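Local coordinates for protein phosphohistidine phosphatase SixA (Escherichia coli, PDB 1UJC) that removes phosphate from phosphohistidine, acting on the HPt domain of the ArcB sensor in the multistep His-Asp phosphorelay, at residues L13-S17 against D18-P22; Q93-N97 against E98-S102; S107-P110 against L111-Y114. All blocks are in the same frame, centred on the assembly; numbering follows the deposited sequence.

Contact 1 (L13-S17 against D18-P22)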
loop_
_atom_site.group_PDB
_atom_site.type_symbol
_atom_site.label_atom_id
_atom_site.label_comp_id
_atom_site.label_asym_id
_atom_site.label_seq_id
_atom_site.Cartn_x
_atom_site.Cartn_y
_atom_site.Cartn_z
ATOM N N LEU A 13 2.345 5.216 19.389
ATOM C CA LEU A 13 3.556 4.497 19.758
ATOM C C LEU A 13 3.317 3.382 20.765
ATOM O O LEU A 13 3.983 2.341 20.723
ATOM C CB LEU A 13 4.594 5.470 20.320
ATOM C CG LEU A 13 5.405 6.236 19.273
ATOM C CD1 LEU A 13 6.288 7.266 19.950
ATOM C CD2 LEU A 13 6.244 5.245 18.470
ATOM N N ASP A 14 2.363 3.589 21.665
ATOM C CA ASP A 14 2.089 2.586 22.682
ATOM C C ASP A 14 0.739 1.893 22.531
ATOM O O ASP A 14 -0.270 2.521 22.209
ATOM C CB ASP A 14 2.175 3.216 24.070
ATOM C CG ASP A 14 2.540 2.205 25.144
ATOM O OD1 ASP A 14 2.104 2.377 26.302
ATOM O OD2 ASP A 14 3.278 1.242 24.833
ATOM N N ALA A 15 0.749 0.589 22.776
ATOM C CA ALA A 15 -0.436 -0.253 22.718
ATOM C C ALA A 15 -0.087 -1.541 23.458
ATOM O O ALA A 15 1.071 -1.758 23.815
ATOM C CB ALA A 15 -0.806 -0.556 21.267
ATOM N N ALA A 16 -1.082 -2.389 23.697
ATOM C CA ALA A 16 -0.844 -3.650 24.386
ATOM C C ALA A 16 0.322 -4.391 23.728
ATOM O O ALA A 16 1.099 -5.065 24.404
ATOM C CB ALA A 16 -2.104 -4.505 24.352
ATOM N N SER A 17 0.435 -4.256 22.407
ATOM C CA SER A 17 1.509 -4.887 21.629
ATOM C C SER A 17 1.569 -4.201 20.262
ATOM O O SER A 17 0.656 -3.464 19.900
ATOM C CB SER A 17 1.251 -6.389 21.452
ATOM O OG SER A 17 0.153 -6.627 20.590
ATOM N N ASP A 18 2.628 -4.446 19.498
ATOM C CA ASP A 18 2.776 -3.797 18.193
ATOM C C ASP A 18 1.653 -4.023 17.178
ATOM O O ASP A 18 1.101 -3.067 16.641
ATOM C CB ASP A 18 4.100 -4.194 17.531
ATOM C CG ASP A 18 4.340 -3.443 16.223
ATOM O OD1 ASP A 18 4.705 -2.247 16.278
ATOM O OD2 ASP A 18 4.146 -4.041 15.143
ATOM N N SER A 19 1.320 -5.281 16.912
ATOM C CA SER A 19 0.292 -5.593 15.923
ATOM C C SER A 19 -1.032 -4.868 16.148
ATOM O O SER A 19 -1.795 -4.660 15.203
ATOM C CB SER A 19 0.031 -7.103 15.875
ATOM O OG SER A 19 -0.755 -7.527 16.976
ATOM N N VAL A 20 -1.304 -4.477 17.386
ATOM C CA VAL A 20 -2.568 -3.813 17.689
ATOM C C VAL A 20 -2.528 -2.295 17.875
ATOM O O VAL A 20 -3.518 -1.698 18.298
ATOM C CB VAL A 20 -3.230 -4.463 18.923
ATOM C CG1 VAL A 20 -3.639 -5.886 18.591
ATOM C CG2 VAL A 20 -2.263 -4.466 20.093
ATOM N N ARG A 21 -1.398 -1.671 17.547
ATOM C CA ARG A 21 -1.272 -0.217 17.677
ATOM C C ARG A 21 -2.254 0.435 16.715
ATOM O O ARG A 21 -2.234 0.161 15.518
ATOM C CB ARG A 21 0.144 0.239 17.314
ATOM C CG ARG A 21 1.239 -0.243 18.249
ATOM C CD ARG A 21 2.596 -0.141 17.563
ATOM N NE ARG A 21 2.823 1.181 16.988
ATOM C CZ ARG A 21 3.625 1.416 15.956
ATOM N NH1 ARG A 21 4.276 0.411 15.384
ATOM N NH2 ARG A 21 3.774 2.652 15.493
ATOM N N PRO A 22 -3.136 1.307 17.225
ATOM C CA PRO A 22 -4.112 1.973 16.359
ATOM C C PRO A 22 -3.517 3.175 15.624
ATOM O O PRO A 22 -2.397 3.605 15.904
ATOM C CB PRO A 22 -5.202 2.389 17.339
ATOM C CG PRO A 22 -4.394 2.771 18.547
ATOM C CD PRO A 22 -3.378 1.640 18.643
#
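Arg-21, whose CG packs against Ala-15 CB at 3.7 Å, sends NH1 to OD1 of Asp-18 in a salt bridge of 2.8 Å. The bond leaves the guanidinium edge nearly in its own plane and meets the carboxylate on its syn side, 24° out of the carboxylate plane. A bend at chi3 (51°) turns the arginine's end back to reach a residue only three positions earlier. Because OD2 of Asp-18 pairs with Arg-55 while NE of Arg-21 bonds to the carbonyl of Ala-12, the carboxylate is shared by two arginines and the guanidinium is held at two points, which limits its rotation. The backbone coils tightly here: Arg-21 N bonds to Asp-18 O at 3.0 Å, and Val-20 N makes a weak bond to Ser-17 O. Val-20 CG2 is packed tightly against both Ser-17 OG and Ser-17 O, the carbonyl oxygen being the nearer at 3.1 Å. The whole turn belongs to the long loop between strand 2-7 and helix 25-40, and it leans on the start of helix 54-66, where Val-20 touches Leu-54 and Pro-22 touches Gln-58.

Contact 2 (Q93-N97 against E98-S102)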
loop_
_atom_site.group_PDB
_atom_site.type_symbol
_atom_site.label_atom_id
_atom_site.label_comp_id
_atom_site.label_asym_id
_atom_site.label_seq_id
_atom_site.Cartn_x
_atom_site.Cartn_y
_atom_site.Cartn_z
ATOM N N GLN A 93 2.052 -10.966 -9.259
ATOM C CA GLN A 93 2.226 -11.469 -10.618
ATOM C C GLN A 93 1.025 -12.344 -10.972
ATOM O O GLN A 93 0.541 -12.320 -12.105
ATOM C CB GLN A 93 3.538 -12.265 -10.742
ATOM C CG GLN A 93 3.713 -12.989 -12.082
ATOM C CD GLN A 93 5.136 -13.469 -12.340
ATOM O OE1 GLN A 93 5.846 -13.885 -11.418
ATOM N NE2 GLN A 93 5.554 -13.427 -13.603
ATOM N N ALA A 94 0.539 -13.105 -9.992
ATOM C CA ALA A 94 -0.622 -13.961 -10.196
ATOM C C ALA A 94 -1.801 -13.096 -10.631
ATOM O O ALA A 94 -2.388 -13.319 -11.688
ATOM C CB ALA A 94 -0.969 -14.699 -8.915
ATOM N N LEU A 95 -2.142 -12.101 -9.817
ATOM C CA LEU A 95 -3.253 -11.220 -10.143
ATOM C C LEU A 95 -3.059 -10.563 -11.508
ATOM O O LEU A 95 -4.020 -10.377 -12.253
ATOM C CB LEU A 95 -3.419 -10.147 -9.063
ATOM C CG LEU A 95 -3.738 -10.631 -7.642
ATOM C CD1 LEU A 95 -4.001 -9.425 -6.738
ATOM C CD2 LEU A 95 -4.947 -11.542 -7.668
ATOM N N THR A 96 -1.818 -10.214 -11.835
ATOM C CA THR A 96 -1.521 -9.586 -13.119
ATOM C C THR A 96 -1.929 -10.506 -14.264
ATOM O O THR A 96 -2.559 -10.067 -15.224
ATOM C CB THR A 96 -0.013 -9.244 -13.250
ATOM O OG1 THR A 96 0.331 -8.232 -12.297
ATOM C CG2 THR A 96 0.307 -8.732 -14.650
ATOM N N ASN A 97 -1.579 -11.782 -14.156
ATOM C CA ASN A 97 -1.916 -12.759 -15.185
ATOM C C ASN A 97 -3.401 -13.112 -15.161
ATOM O O ASN A 97 -3.935 -13.647 -16.129
ATOM C CB ASN A 97 -1.071 -14.022 -15.004
ATOM C CG ASN A 97 0.335 -13.858 -15.536
ATOM O OD1 ASN A 97 0.568 -13.935 -16.744
ATOM N ND2 ASN A 97 1.281 -13.610 -14.639
ATOM N N GLU A 98 -4.055 -12.801 -14.047
ATOM C CA GLU A 98 -5.479 -13.065 -13.873
ATOM C C GLU A 98 -6.289 -12.025 -14.641
ATOM O O GLU A 98 -7.438 -12.261 -15.005
ATOM C CB GLU A 98 -5.837 -13.020 -12.375
ATOM C CG GLU A 98 -7.325 -13.159 -12.054
ATOM C CD GLU A 98 -7.606 -13.216 -10.557
ATOM O OE1 GLU A 98 -7.245 -14.222 -9.915
ATOM O OE2 GLU A 98 -8.185 -12.251 -10.015
ATOM N N GLY A 99 -5.678 -10.872 -14.888
ATOM C CA GLY A 99 -6.366 -9.819 -15.609
ATOM C C GLY A 99 -6.621 -8.587 -14.756
ATOM O O GLY A 99 -7.040 -7.559 -15.269
ATOM N N VAL A 100 -6.363 -8.680 -13.456
ATOM C CA VAL A 100 -6.575 -7.543 -12.561
ATOM C C VAL A 100 -5.911 -6.274 -13.108
ATOM O O VAL A 100 -4.724 -6.273 -13.445
ATOM C CB VAL A 100 -6.028 -7.848 -11.155
ATOM C CG1 VAL A 100 -6.139 -6.620 -10.267
ATOM C CG2 VAL A 100 -6.796 -9.008 -10.552
ATOM N N ALA A 101 -6.680 -5.190 -13.183
ATOM C CA ALA A 101 -6.177 -3.926 -13.719
ATOM C C ALA A 101 -5.440 -3.042 -12.717
ATOM O O ALA A 101 -4.542 -2.294 -13.098
ATOM C CB ALA A 101 -7.327 -3.135 -14.355
ATOM N N SER A 102 -5.810 -3.124 -11.443
ATOM C CA SER A 102 -5.168 -2.299 -10.428
ATOM C C SER A 102 -5.334 -2.860 -9.026
ATOM O O SER A 102 -6.369 -3.445 -8.693
ATOM C CB SER A 102 -5.740 -0.885 -10.477
ATOM O OG SER A 102 -7.144 -0.918 -10.300
HETATM O O HOH W 1 -3.469 -7.571 -15.423
#
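A Schellman motif closes helix 85-98, and its two signature bonds tie the last turn to the residues that leave it. Val-100 N reaches back to Leu-95 O at 3.1 Å, while Gly-99 N, the inner donor of the pair, goes to Thr-96 O at 3.2 Å, from well above that carbonyl's plane. Gly-99 makes the reversal with a phi of 114°, where a side chain would be jammed against the preceding carbonyl oxygen; glycine is what the geometry calls for. The apolar contact that usually accompanies the motif is here as well: Val-100 CG2 packs on Leu-95 CB at 3.9 Å, and Val-100 CB also lies 3.4 Å from Leu-95 O. Beside them, Glu-98 runs in the same direction as Leu-95; with CG anti to the backbone N (chi1 175°) and the chain extended beyond it, OE2 passes 4.1 Å from Leu-95 CD2 on the way to a salt bridge with Arg-47 at strand 47-50. Asn-97, in the last turn, folds its amide back along the helix, ND2 lying 2.9 Å from Gln-93 O and bonding to Glu-140 O as well. The Gln-93 oxygen also accepts from Asn-97 N, and the two donors approach from opposite faces of its plane. A water donates to both Thr-96 O and Val-100 O, bridging the helix end to the chain beyond it. The terminal carbonyls of Leu-95 and Thr-96 are thus supplied with donors although the helix has run out, and Arg-47 probably offsets the cost of placing the Glu-98 carboxylate at the negative end of the helix dipole.

Contact 3 (S107-P110 against L111-Y114). With WO4 (tungstate(VI)ion), chain C.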
loop_
_atom_site.group_PDB
_atom_site.type_symbol
_atom_site.label_atom_id
_atom_site.label_comp_id
_atom_site.label_asym_id
_atom_site.label_seq_id
_atom_site.Cartn_x
_atom_site.Cartn_y
_atom_site.Cartn_z
ATOM N N SER A 107 0.799 -1.569 3.584
ATOM C CA SER A 107 1.728 -2.327 4.410
ATOM C C SER A 107 2.575 -1.497 5.372
ATOM O O SER A 107 2.132 -0.468 5.880
ATOM C CB SER A 107 2.638 -3.153 3.497
ATOM O OG SER A 107 3.401 -4.096 4.225
ATOM N N HIS A 108 3.800 -1.960 5.618
ATOM C CA HIS A 108 4.697 -1.280 6.541
ATOM C C HIS A 108 6.137 -1.260 6.058
ATOM O O HIS A 108 6.493 -1.897 5.062
ATOM C CB HIS A 108 4.722 -1.981 7.907
ATOM C CG HIS A 108 3.413 -2.562 8.339
ATOM N ND1 HIS A 108 2.795 -2.196 9.516
ATOM C CD2 HIS A 108 2.634 -3.522 7.789
ATOM C CE1 HIS A 108 1.692 -2.905 9.669
ATOM N NE2 HIS A 108 1.571 -3.718 8.636
ATOM N N LEU A 109 6.957 -0.504 6.784
ATOM C CA LEU A 109 8.386 -0.455 6.519
ATOM C C LEU A 109 8.806 -1.737 7.231
ATOM O O LEU A 109 8.182 -2.128 8.215
ATOM C CB LEU A 109 9.055 0.721 7.232
ATOM C CG LEU A 109 8.732 2.179 6.908
ATOM C CD1 LEU A 109 9.468 3.066 7.906
ATOM C CD2 LEU A 109 9.144 2.507 5.491
ATOM N N PRO A 110 9.866 -2.400 6.761
ATOM C CA PRO A 110 10.685 -2.019 5.611
ATOM C C PRO A 110 10.178 -2.679 4.331
ATOM O O PRO A 110 10.702 -2.425 3.241
ATOM C CB PRO A 110 12.057 -2.532 6.010
ATOM C CG PRO A 110 11.710 -3.849 6.640
ATOM C CD PRO A 110 10.480 -3.528 7.486
ATOM N N LEU A 111 9.154 -3.516 4.477
ATOM C CA LEU A 111 8.578 -4.244 3.349
ATOM C C LEU A 111 8.215 -3.394 2.130
ATOM O O LEU A 111 8.552 -3.751 1.006
ATOM C CB LEU A 111 7.346 -5.032 3.807
ATOM C CG LEU A 111 6.575 -5.817 2.737
ATOM C CD1 LEU A 111 7.532 -6.533 1.807
ATOM C CD2 LEU A 111 5.642 -6.805 3.419
ATOM N N VAL A 112 7.541 -2.270 2.350
ATOM C CA VAL A 112 7.130 -1.414 1.240
ATOM C C VAL A 112 8.301 -0.974 0.372
ATOM O O VAL A 112 8.198 -0.955 -0.855
ATOM C CB VAL A 112 6.355 -0.174 1.744
ATOM C CG1 VAL A 112 5.045 -0.614 2.380
ATOM C CG2 VAL A 112 7.196 0.604 2.741
ATOM N N GLY A 113 9.417 -0.629 1.007
ATOM C CA GLY A 113 10.587 -0.213 0.257
ATOM C C GLY A 113 11.159 -1.355 -0.569
ATOM O O GLY A 113 11.412 -1.197 -1.771
ATOM N N TYR A 114 11.357 -2.508 0.072
ATOM C CA TYR A 114 11.904 -3.684 -0.599
ATOM C C TYR A 114 10.979 -4.189 -1.701
ATOM O O TYR A 114 11.440 -4.697 -2.724
ATOM C CB TYR A 114 12.139 -4.827 0.396
ATOM C CG TYR A 114 13.047 -4.487 1.552
ATOM C CD1 TYR A 114 14.271 -3.852 1.346
ATOM C CD2 TYR A 114 12.688 -4.818 2.858
ATOM C CE1 TYR A 114 15.115 -3.554 2.416
ATOM C CE2 TYR A 114 13.524 -4.527 3.930
ATOM C CZ TYR A 114 14.736 -3.897 3.704
ATOM O OH TYR A 114 15.571 -3.637 4.772
HETATM W W WO4 C . 5.505 1.013 10.515
HETATM O O1 WO4 C . 5.677 1.290 8.814
HETATM O O2 WO4 C . 4.447 -0.332 10.790
HETATM O O3 WO4 C . 5.025 2.454 11.339
HETATM O O4 WO4 C . 7.050 0.567 11.156
HETATM O O HOH W 2 10.225 0.359 3.257
#
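His-108, whose carbonyl oxygen takes the N-H of Val-112, turns its ring to the bound tungstate and gives ND1 to O2 of the anion at 2.8 Å. That oxygen, O2, lies at the ring edge, near its plane. A second grip comes from the backbone next door, Leu-109 N to tungstate O1 at 3.0 Å, almost straight at 171°. Arg-7 and Arg-55 also bond to the anion, and His-8 completes the pocket with its ring against that of His-108. On its far side the imidazole is anchored through NE2 to Ser-51 OG, so both ring nitrogens are engaged and the ring's rotation is fixed.

This is the anion pocket of the histidine phosphatase superfamily, at the end of strand 102-107 where the chain enters helix 111-119; tungstate presumably stands in for the phosphoryl group. Behind the pocket, the bond from Val-112 N to His-108 O is nearly straight (164°), and both Val-112 methyls also lie near that oxygen, CG1 at 3.3 Å. With CG1 set opposite its own carbonyl carbon (chi1 -65°), Val-112 lays that methyl against Ser-107 CB at 3.7 Å and directs CG2 to Leu-109 CD2. Replacing Val-112 by an alanine would probably open a gap between Ser-107 and Leu-109 and give the leucine side chain, which also lies beside tungstate O1, more freedom to turn.

Farther out, a cis peptide leads into Pro-110, whose carbonyl receives Tyr-114 N at 3.2 Å. A water donates to the same oxygen and accepts from Gly-113 N. The Tyr-114 side chain lies aslant against the proline, CE2 coming to 3.2 Å from Pro-110 CB, a very tight approach to be read with caution, and its other neighbours include Pro-125.

In the fold
Contacts 1 and 3 approach the tungstate from different parts of the chain. Their centres are about 18 Å apart and their nearest atoms about 6 Å, without touching. Contact 3 binds the anion directly. The side chain of Arg-21, in contact 1, is about 4 Å from the bound tungstate. Arg-55 connects the two: it bonds to tungstate, pairs with Asp-18 and touches His-108. Contact 2 is remote, on the opposite side of the chain's centre from contact 1, with about 33 Å between their centres. Its tie to the pocket runs through strand 102-107, which starts where 98-102 ends and delivers the chain to 107-110; the nearest atoms of contacts 2 and 3 are about 13 Å apart.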